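Local coordinates for protein F01G10.3, confirmed by transcript evidence (PDB 3K6J), which probably acts as an NAD+-dependent (3S)-3-hydroxyacyl-CoA dehydrogenase, the oxidoreductase part of a multifunctional enzyme, and binds a zinc ion, at residues A[242-247]-A[361-366]; A[365-370]-A[393-398]; A[417-422]-A[431-436]. One frame throughout, in Å; residues are numbered along the deposited sequence.

Contact 1. Residues A[242-247]-A[361-366]; sequences HVYFDQ and FMLYPT
The side-chain NE2 of Q247 donates a hydrogen bond to the main-chain O of F361 at 3.1 Å, with an N-H...O angle of 156°. The acceptor lies close to the plane of the Q247 amide, while the nitrogen is tilted from the carbonyl plane of F361. The same NE2 sits 3.4 Å above the F361 ring, over its centre, with amide and ring planes 40° apart; it also hydrogen-bonds Y431 OH, and OE1 of the amide takes a bond from K250. A bend in the glutamine chain at chi2 (-53°) turns the amide across the helix interface, laying CG beside the same carbonyl. Glutamine suits the site because it is long enough to cross and carries a donor and an acceptor at one end.

Around this polar point the packing is mostly of carbon. P365 touches both V243 and Q247, its CB 4.0 Å from V243 CG1 and its CG against the glutamine; V243 CG1 also rests on the main-chain O of P365, 3.4 Å away. Y244 extends along the interface, its CE1 3.6 Å from L363 CD1, and M362 adds an oblique Met-aromatic contact, SD lying 5.4 Å from the ring centroid. T366 OG1 comes within 3.3 Å of Y244 CA but spends its hydrogen bond on M362 O, one turn back in its own helix.

The segments, on helices 234-253 and 355-375, run nearly antiparallel, with axes 8.4 Å apart. The T366 hydroxyl is bonded within its own helix and the Q247 amide to F361 O, Y431 and K250, so these buried polar groups have partners.

Contact 2. Residues A[365-370]-A[393-398]; sequences PTVNEG and FGWPIH
V367 CG1 stands over one face of the W395 six-membered ring, a CH-pi contact 4.2 Å from its centroid and 27° off the normal; no hydrogen bond joins helix 355-375 to this turn leading into strand 397-398. With CG1 anti to the backbone N (chi1 172°), the methyl is carried outward from the helix onto the indole. P396 CD, from the residue after the tryptophan, also lies over the indole face, and CG of the P396 ring reaches to V367 CG1 at 3.9 Å. A branched side chain suits V367, since its second methyl, CG2, reaches toward P396 and the edge of the F393 ring.

Looser apolar packing comes from T366, whose CG2 approaches F393 CZ obliquely at 4.1 Å.

Close backbone approach is the third kind. W395 CH2 lies 3.7 Å from V367 O, and the indole edge faces G370 CA, which is 4.4 Å from CH2. Glycine fits there because a beta carbon would clash with CH2.

The indole NE1 bonds Y371 OH, just beyond the segment on the same helix, while I385 and F389 of helix 381-391 touch the ring. P396 packs on I414 of helix 412-424, and its backbone is hydrogen-bonded to M403, so the turn is flanked by helices 355-375, 381-391 and 412-424 and runs into the two-stranded sheet of 397-398 and 401-402.

Contact 3. Residues A[417-422]-A[431-436]; sequences MLVHWS and YIVADA
Y431 and W421 both hold CG anti to their carbonyl carbons (chi1 -50° and -70°), which brings the two rings together where helix 412-424 is packed by the returning C-terminal chain, a helix-loop-helix connection that ends in helix 435-440. The tryptophan offers an edge to the tyrosine face in an offset edge-to-face pair, five-membered ring to tyrosine ring, with planes 67° apart. Its CB adds a CH-pi contact over that face, 4.1 Å from the centroid. Aromatic residues suit both positions, for each gives a broad apolar surface, and tyrosine also keeps a hydroxyl for Q247 of helix 234-253.

An alanine at Y431 is likely to leave the W421 edge without its facing ring and to deprive Q247 NE2 of its hydroxyl partner.

S422 is small enough to let the loop pass close: its CB lies 3.6 Å from Y431 O. I432 packs lightly beside it toward the exposed side. V433 in the extended lead-in turns CG2 toward the helix, touching V419 CG1 at 3.6 Å and L418 CB more tightly, at 3.4 Å.

How the contacts relate
Helix 355-375 is common to contacts 1 and 2, which share P365 and T366 and use different sides of it, against helix 234-253 and against the 393-398 turn. Both are buried, whereas contact 3, whose centre is about 26 Å from the chain centre, is partly buried with exposed V419 and I432 at its margin. Contact 1 alone has a hydrogen bond across its segments; contacts 2 and 3 rely on carbon and aromatic packing. Yet they are joined: the Q247 amide of contact 1 also reaches the Y431 hydroxyl of contact 3, and N368 CB of 365-370 packs on L418 CD1. All lie away from the zinc site.

Contact 1. Residues A[242-247]-A[361-366]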
# COMPACT_ATOMS: atom_id res chain seq x y z
N HIS A 242 -1.02 4.66 -11.58
CA HIS A 242 -1.34 4.73 -13.02
C HIS A 242 -0.39 5.58 -13.85
O HIS A 242 -0.12 5.25 -14.99
CB HIS A 242 -2.82 5.07 -13.28
CG HIS A 242 -3.73 3.92 -12.96
ND1 HIS A 242 -3.79 2.78 -13.75
CD2 HIS A 242 -4.56 3.70 -11.92
CE1 HIS A 242 -4.64 1.92 -13.21
NE2 HIS A 242 -5.12 2.46 -12.09
N VAL A 243 0.13 6.66 -13.26
CA VAL A 243 1.12 7.48 -13.92
C VAL A 243 2.46 6.74 -13.98
O VAL A 243 3.08 6.64 -15.05
CB VAL A 243 1.25 8.85 -13.22
CG1 VAL A 243 2.52 9.56 -13.62
CG2 VAL A 243 0.05 9.72 -13.56
N TYR A 244 2.89 6.19 -12.86
CA TYR A 244 4.12 5.43 -12.80
C TYR A 244 4.10 4.32 -13.82
O TYR A 244 5.08 4.14 -14.57
CB TYR A 244 4.30 4.85 -11.40
CG TYR A 244 5.47 3.90 -11.20
CD1 TYR A 244 6.80 4.34 -11.32
CD2 TYR A 244 5.25 2.56 -10.83
CE1 TYR A 244 7.87 3.46 -11.09
CE2 TYR A 244 6.31 1.70 -10.61
CZ TYR A 244 7.62 2.16 -10.75
OH TYR A 244 8.67 1.32 -10.51
N PHE A 245 2.99 3.57 -13.86
CA PHE A 245 2.93 2.36 -14.66
C PHE A 245 2.77 2.69 -16.15
O PHE A 245 3.34 1.99 -17.00
CB PHE A 245 1.85 1.39 -14.17
CG PHE A 245 1.96 -0.00 -14.75
CD1 PHE A 245 2.89 -0.90 -14.26
CD2 PHE A 245 1.15 -0.40 -15.81
CE1 PHE A 245 3.01 -2.18 -14.79
CE2 PHE A 245 1.27 -1.69 -16.36
CZ PHE A 245 2.20 -2.58 -15.85
N ASP A 246 2.02 3.73 -16.48
CA ASP A 246 1.90 4.13 -17.88
C ASP A 246 3.24 4.50 -18.49
O ASP A 246 3.56 4.04 -19.58
CB ASP A 246 0.85 5.21 -18.08
CG ASP A 246 -0.57 4.65 -18.07
OD1 ASP A 246 -0.81 3.61 -17.39
OD2 ASP A 246 -1.44 5.22 -18.76
N GLN A 247 4.03 5.31 -17.78
CA GLN A 247 5.40 5.60 -18.18
C GLN A 247 6.18 4.31 -18.41
O GLN A 247 6.87 4.17 -19.43
CB GLN A 247 6.12 6.41 -17.11
CG GLN A 247 5.55 7.79 -16.87
CD GLN A 247 5.42 8.59 -18.15
OE1 GLN A 247 4.32 8.79 -18.66
NE2 GLN A 247 6.56 9.03 -18.69
N PHE A 361 12.27 9.14 -16.43
CA PHE A 361 11.07 8.94 -17.25
C PHE A 361 9.93 8.33 -16.42
O PHE A 361 8.76 8.68 -16.59
CB PHE A 361 11.40 8.05 -18.45
CG PHE A 361 10.32 8.00 -19.51
CD1 PHE A 361 10.18 9.04 -20.44
CD2 PHE A 361 9.46 6.91 -19.61
CE1 PHE A 361 9.19 8.99 -21.45
CE2 PHE A 361 8.46 6.87 -20.60
CZ PHE A 361 8.33 7.92 -21.52
N MET A 362 10.29 7.43 -15.51
CA MET A 362 9.31 6.80 -14.60
C MET A 362 8.96 7.64 -13.37
O MET A 362 7.80 7.81 -13.05
CB MET A 362 9.78 5.41 -14.16
CG MET A 362 9.40 4.31 -15.14
SD MET A 362 10.24 2.73 -14.85
CE MET A 362 11.95 3.14 -14.97
N LEU A 363 9.97 8.15 -12.68
CA LEU A 363 9.78 8.76 -11.38
C LEU A 363 9.39 10.25 -11.38
O LEU A 363 8.55 10.67 -10.58
CB LEU A 363 11.00 8.50 -10.50
CG LEU A 363 11.08 7.22 -9.63
CD1 LEU A 363 10.27 5.99 -10.10
CD2 LEU A 363 12.51 6.86 -9.33
N TYR A 364 9.97 11.05 -12.27
CA TYR A 364 9.66 12.48 -12.30
C TYR A 364 8.17 12.77 -12.53
O TYR A 364 7.59 13.58 -11.83
CB TYR A 364 10.52 13.20 -13.35
CG TYR A 364 11.98 13.34 -12.98
CD1 TYR A 364 12.56 12.55 -11.97
CD2 TYR A 364 12.80 14.25 -13.65
CE1 TYR A 364 13.91 12.67 -11.65
CE2 TYR A 364 14.15 14.38 -13.33
CZ TYR A 364 14.69 13.58 -12.33
OH TYR A 364 16.02 13.73 -12.03
N PRO A 365 7.53 12.08 -13.49
CA PRO A 365 6.08 12.31 -13.68
C PRO A 365 5.22 11.79 -12.52
O PRO A 365 4.10 12.26 -12.31
CB PRO A 365 5.74 11.56 -14.98
CG PRO A 365 7.07 11.22 -15.61
CD PRO A 365 8.07 11.14 -14.49
N THR A 366 5.73 10.80 -11.79
CA THR A 366 5.04 10.31 -10.61
C THR A 366 5.11 11.34 -9.49
O THR A 366 4.08 11.65 -8.84
CB THR A 366 5.61 8.96 -10.19
OG1 THR A 366 5.52 8.08 -11.31
CG2 THR A 366 4.84 8.37 -9.02

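Contact 2. Residues A[365-370]-A[393-398]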
# COMPACT_ATOMS: atom_id res chain seq x y z
N PRO A 365 7.53 12.08 -13.49
CA PRO A 365 6.08 12.31 -13.68
C PRO A 365 5.22 11.79 -12.52
O PRO A 365 4.10 12.26 -12.31
CB PRO A 365 5.74 11.56 -14.98
CG PRO A 365 7.07 11.22 -15.61
CD PRO A 365 8.07 11.14 -14.49
N THR A 366 5.73 10.80 -11.79
CA THR A 366 5.04 10.31 -10.61
C THR A 366 5.11 11.34 -9.49
O THR A 366 4.08 11.65 -8.84
CB THR A 366 5.61 8.96 -10.19
OG1 THR A 366 5.52 8.08 -11.31
CG2 THR A 366 4.84 8.37 -9.02
N VAL A 367 6.30 11.91 -9.30
CA VAL A 367 6.47 12.98 -8.32
C VAL A 367 5.50 14.15 -8.60
O VAL A 367 4.83 14.67 -7.70
CB VAL A 367 7.92 13.50 -8.23
CG1 VAL A 367 8.01 14.76 -7.33
CG2 VAL A 367 8.85 12.40 -7.73
N ASN A 368 5.41 14.51 -9.89
CA ASN A 368 4.55 15.60 -10.32
C ASN A 368 3.07 15.33 -10.03
O ASN A 368 2.37 16.22 -9.57
CB ASN A 368 4.78 15.91 -11.82
CG ASN A 368 3.93 17.08 -12.30
OD1 ASN A 368 3.04 16.90 -13.12
ND2 ASN A 368 4.17 18.25 -11.74
N GLU A 369 2.60 14.10 -10.29
CA GLU A 369 1.25 13.67 -9.94
C GLU A 369 0.96 13.75 -8.42
O GLU A 369 -0.14 14.14 -8.01
CB GLU A 369 0.96 12.25 -10.45
CG GLU A 369 -0.43 11.73 -10.07
CD GLU A 369 -1.56 12.53 -10.74
OE1 GLU A 369 -2.72 12.39 -10.30
OE2 GLU A 369 -1.31 13.31 -11.68
N GLY A 370 1.93 13.41 -7.59
CA GLY A 370 1.78 13.65 -6.16
C GLY A 370 1.45 15.10 -5.86
O GLY A 370 0.54 15.40 -5.08
N PHE A 393 9.90 4.57 -1.21
CA PHE A 393 9.96 5.33 -2.47
C PHE A 393 10.88 6.56 -2.34
O PHE A 393 11.61 6.88 -3.25
CB PHE A 393 8.54 5.74 -2.86
CG PHE A 393 8.43 6.45 -4.17
CD1 PHE A 393 7.98 5.77 -5.29
CD2 PHE A 393 8.70 7.83 -4.27
CE1 PHE A 393 7.85 6.44 -6.54
CE2 PHE A 393 8.57 8.50 -5.51
CZ PHE A 393 8.13 7.80 -6.63
N GLY A 394 10.83 7.24 -1.19
CA GLY A 394 11.58 8.47 -1.02
C GLY A 394 10.83 9.69 -1.54
O GLY A 394 9.67 9.60 -1.96
N TRP A 395 11.50 10.84 -1.49
CA TRP A 395 10.97 12.10 -2.03
C TRP A 395 12.10 13.10 -2.32
O TRP A 395 13.13 13.08 -1.66
CB TRP A 395 9.94 12.69 -1.08
CG TRP A 395 8.93 13.53 -1.79
CD1 TRP A 395 8.74 14.89 -1.63
CD2 TRP A 395 7.94 13.10 -2.75
NE1 TRP A 395 7.70 15.32 -2.43
CE2 TRP A 395 7.19 14.24 -3.13
CE3 TRP A 395 7.63 11.86 -3.33
CZ2 TRP A 395 6.16 14.19 -4.07
CZ3 TRP A 395 6.57 11.79 -4.25
CH2 TRP A 395 5.86 12.96 -4.62
N PRO A 396 11.94 13.95 -3.35
CA PRO A 396 12.99 14.93 -3.68
C PRO A 396 13.16 16.03 -2.63
O PRO A 396 14.17 16.72 -2.61
CB PRO A 396 12.50 15.55 -4.99
CG PRO A 396 11.53 14.61 -5.55
CD PRO A 396 10.93 13.84 -4.42
N ILE A 397 12.17 16.16 -1.74
CA ILE A 397 12.12 17.21 -0.74
C ILE A 397 11.61 16.62 0.58
O ILE A 397 10.73 15.75 0.57
CB ILE A 397 11.21 18.38 -1.24
CG1 ILE A 397 12.08 19.42 -1.94
CG2 ILE A 397 10.41 19.00 -0.12
CD1 ILE A 397 11.41 20.76 -2.26
N HIS A 398 12.20 17.06 1.70
CA HIS A 398 11.76 16.66 3.03
C HIS A 398 11.68 17.87 3.94
O HIS A 398 11.83 19.00 3.46
CB HIS A 398 12.61 15.51 3.62
CG HIS A 398 14.01 15.89 4.02
ND1 HIS A 398 14.58 15.49 5.21
CD2 HIS A 398 14.95 16.63 3.39
CE1 HIS A 398 15.80 15.97 5.30
NE2 HIS A 398 16.06 16.67 4.21

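Contact 3. Residues A[417-422]-A[431-436]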
# COMPACT_ATOMS: atom_id res chain seq x y z
N MET A 417 13.09 19.23 -16.39
CA MET A 417 12.99 18.08 -17.26
C MET A 417 11.55 17.85 -17.70
O MET A 417 11.32 17.44 -18.84
CB MET A 417 13.57 16.83 -16.58
CG MET A 417 13.88 15.71 -17.55
SD MET A 417 15.52 15.79 -18.33
CE MET A 417 15.72 17.54 -18.75
N LEU A 418 10.60 18.12 -16.81
CA LEU A 418 9.17 17.96 -17.12
C LEU A 418 8.71 18.98 -18.16
O LEU A 418 8.02 18.63 -19.11
CB LEU A 418 8.29 18.01 -15.85
CG LEU A 418 8.31 16.84 -14.85
CD1 LEU A 418 7.74 17.28 -13.52
CD2 LEU A 418 7.55 15.62 -15.38
N VAL A 419 9.09 20.24 -17.97
CA VAL A 419 8.75 21.28 -18.95
C VAL A 419 9.38 20.95 -20.33
O VAL A 419 8.72 21.09 -21.37
CB VAL A 419 9.09 22.72 -18.47
CG1 VAL A 419 8.34 23.07 -17.17
CG2 VAL A 419 10.59 22.89 -18.27
N HIS A 420 10.63 20.48 -20.31
CA HIS A 420 11.31 20.07 -21.54
C HIS A 420 10.63 18.87 -22.20
O HIS A 420 10.50 18.83 -23.43
CB HIS A 420 12.80 19.82 -21.29
CG HIS A 420 13.50 19.18 -22.44
ND1 HIS A 420 14.42 18.16 -22.28
CD2 HIS A 420 13.43 19.41 -23.78
CE1 HIS A 420 14.87 17.78 -23.46
NE2 HIS A 420 14.28 18.52 -24.39
N TRP A 421 10.17 17.90 -21.41
CA TRP A 421 9.40 16.78 -21.96
C TRP A 421 8.03 17.23 -22.44
O TRP A 421 7.48 16.66 -23.39
CB TRP A 421 9.24 15.63 -20.95
CG TRP A 421 10.51 14.87 -20.67
CD1 TRP A 421 11.61 14.78 -21.47
CD2 TRP A 421 10.79 14.08 -19.50
NE1 TRP A 421 12.57 13.99 -20.88
CE2 TRP A 421 12.09 13.54 -19.67
CE3 TRP A 421 10.08 13.78 -18.33
CZ2 TRP A 421 12.70 12.72 -18.71
CZ3 TRP A 421 10.68 12.96 -17.37
CH2 TRP A 421 11.98 12.45 -17.57
N SER A 422 7.47 18.25 -21.80
CA SER A 422 6.20 18.81 -22.22
C SER A 422 6.33 19.48 -23.57
O SER A 422 5.36 19.52 -24.33
CB SER A 422 5.69 19.83 -21.22
OG SER A 422 4.31 20.07 -21.44
N TYR A 431 3.37 15.33 -18.20
CA TYR A 431 4.53 16.23 -18.25
C TYR A 431 4.18 17.69 -17.96
O TYR A 431 5.07 18.53 -17.88
CB TYR A 431 5.24 16.12 -19.60
CG TYR A 431 5.55 14.70 -20.03
CD1 TYR A 431 6.31 13.85 -19.22
CD2 TYR A 431 5.11 14.21 -21.27
CE1 TYR A 431 6.60 12.55 -19.61
CE2 TYR A 431 5.39 12.91 -21.67
CZ TYR A 431 6.14 12.08 -20.84
OH TYR A 431 6.44 10.78 -21.22
N ILE A 432 2.89 17.98 -17.81
CA ILE A 432 2.42 19.32 -17.43
C ILE A 432 2.69 19.55 -15.95
O ILE A 432 2.02 18.97 -15.08
CB ILE A 432 0.90 19.48 -17.69
CG1 ILE A 432 0.51 18.93 -19.09
CG2 ILE A 432 0.45 20.94 -17.40
CD1 ILE A 432 0.50 19.94 -20.22
N VAL A 433 3.67 20.40 -15.66
CA VAL A 433 4.09 20.66 -14.29
C VAL A 433 2.98 21.29 -13.43
O VAL A 433 2.31 22.23 -13.85
CB VAL A 433 5.39 21.51 -14.25
CG1 VAL A 433 5.88 21.73 -12.83
CG2 VAL A 433 6.49 20.80 -15.04
N ALA A 434 2.80 20.76 -12.22
CA ALA A 434 1.83 21.30 -11.26
C ALA A 434 2.33 22.57 -10.55
O ALA A 434 3.52 22.67 -10.21
CB ALA A 434 1.46 20.24 -10.23
N ASP A 435 1.42 23.52 -10.31
CA ASP A 435 1.74 24.73 -9.55
C ASP A 435 2.33 24.43 -8.17
O ASP A 435 3.25 25.12 -7.75
CB ASP A 435 0.51 25.64 -9.41
CG ASP A 435 0.09 26.29 -10.73
OD1 ASP A 435 0.96 26.47 -11.61
OD2 ASP A 435 -1.10 26.62 -10.91
N ALA A 436 1.81 23.41 -7.48
CA ALA A 436 2.35 23.05 -6.15
C ALA A 436 3.80 22.55 -6.22
O ALA A 436 4.57 22.70 -5.27
CB ALA A 436 1.46 22.02 -5.44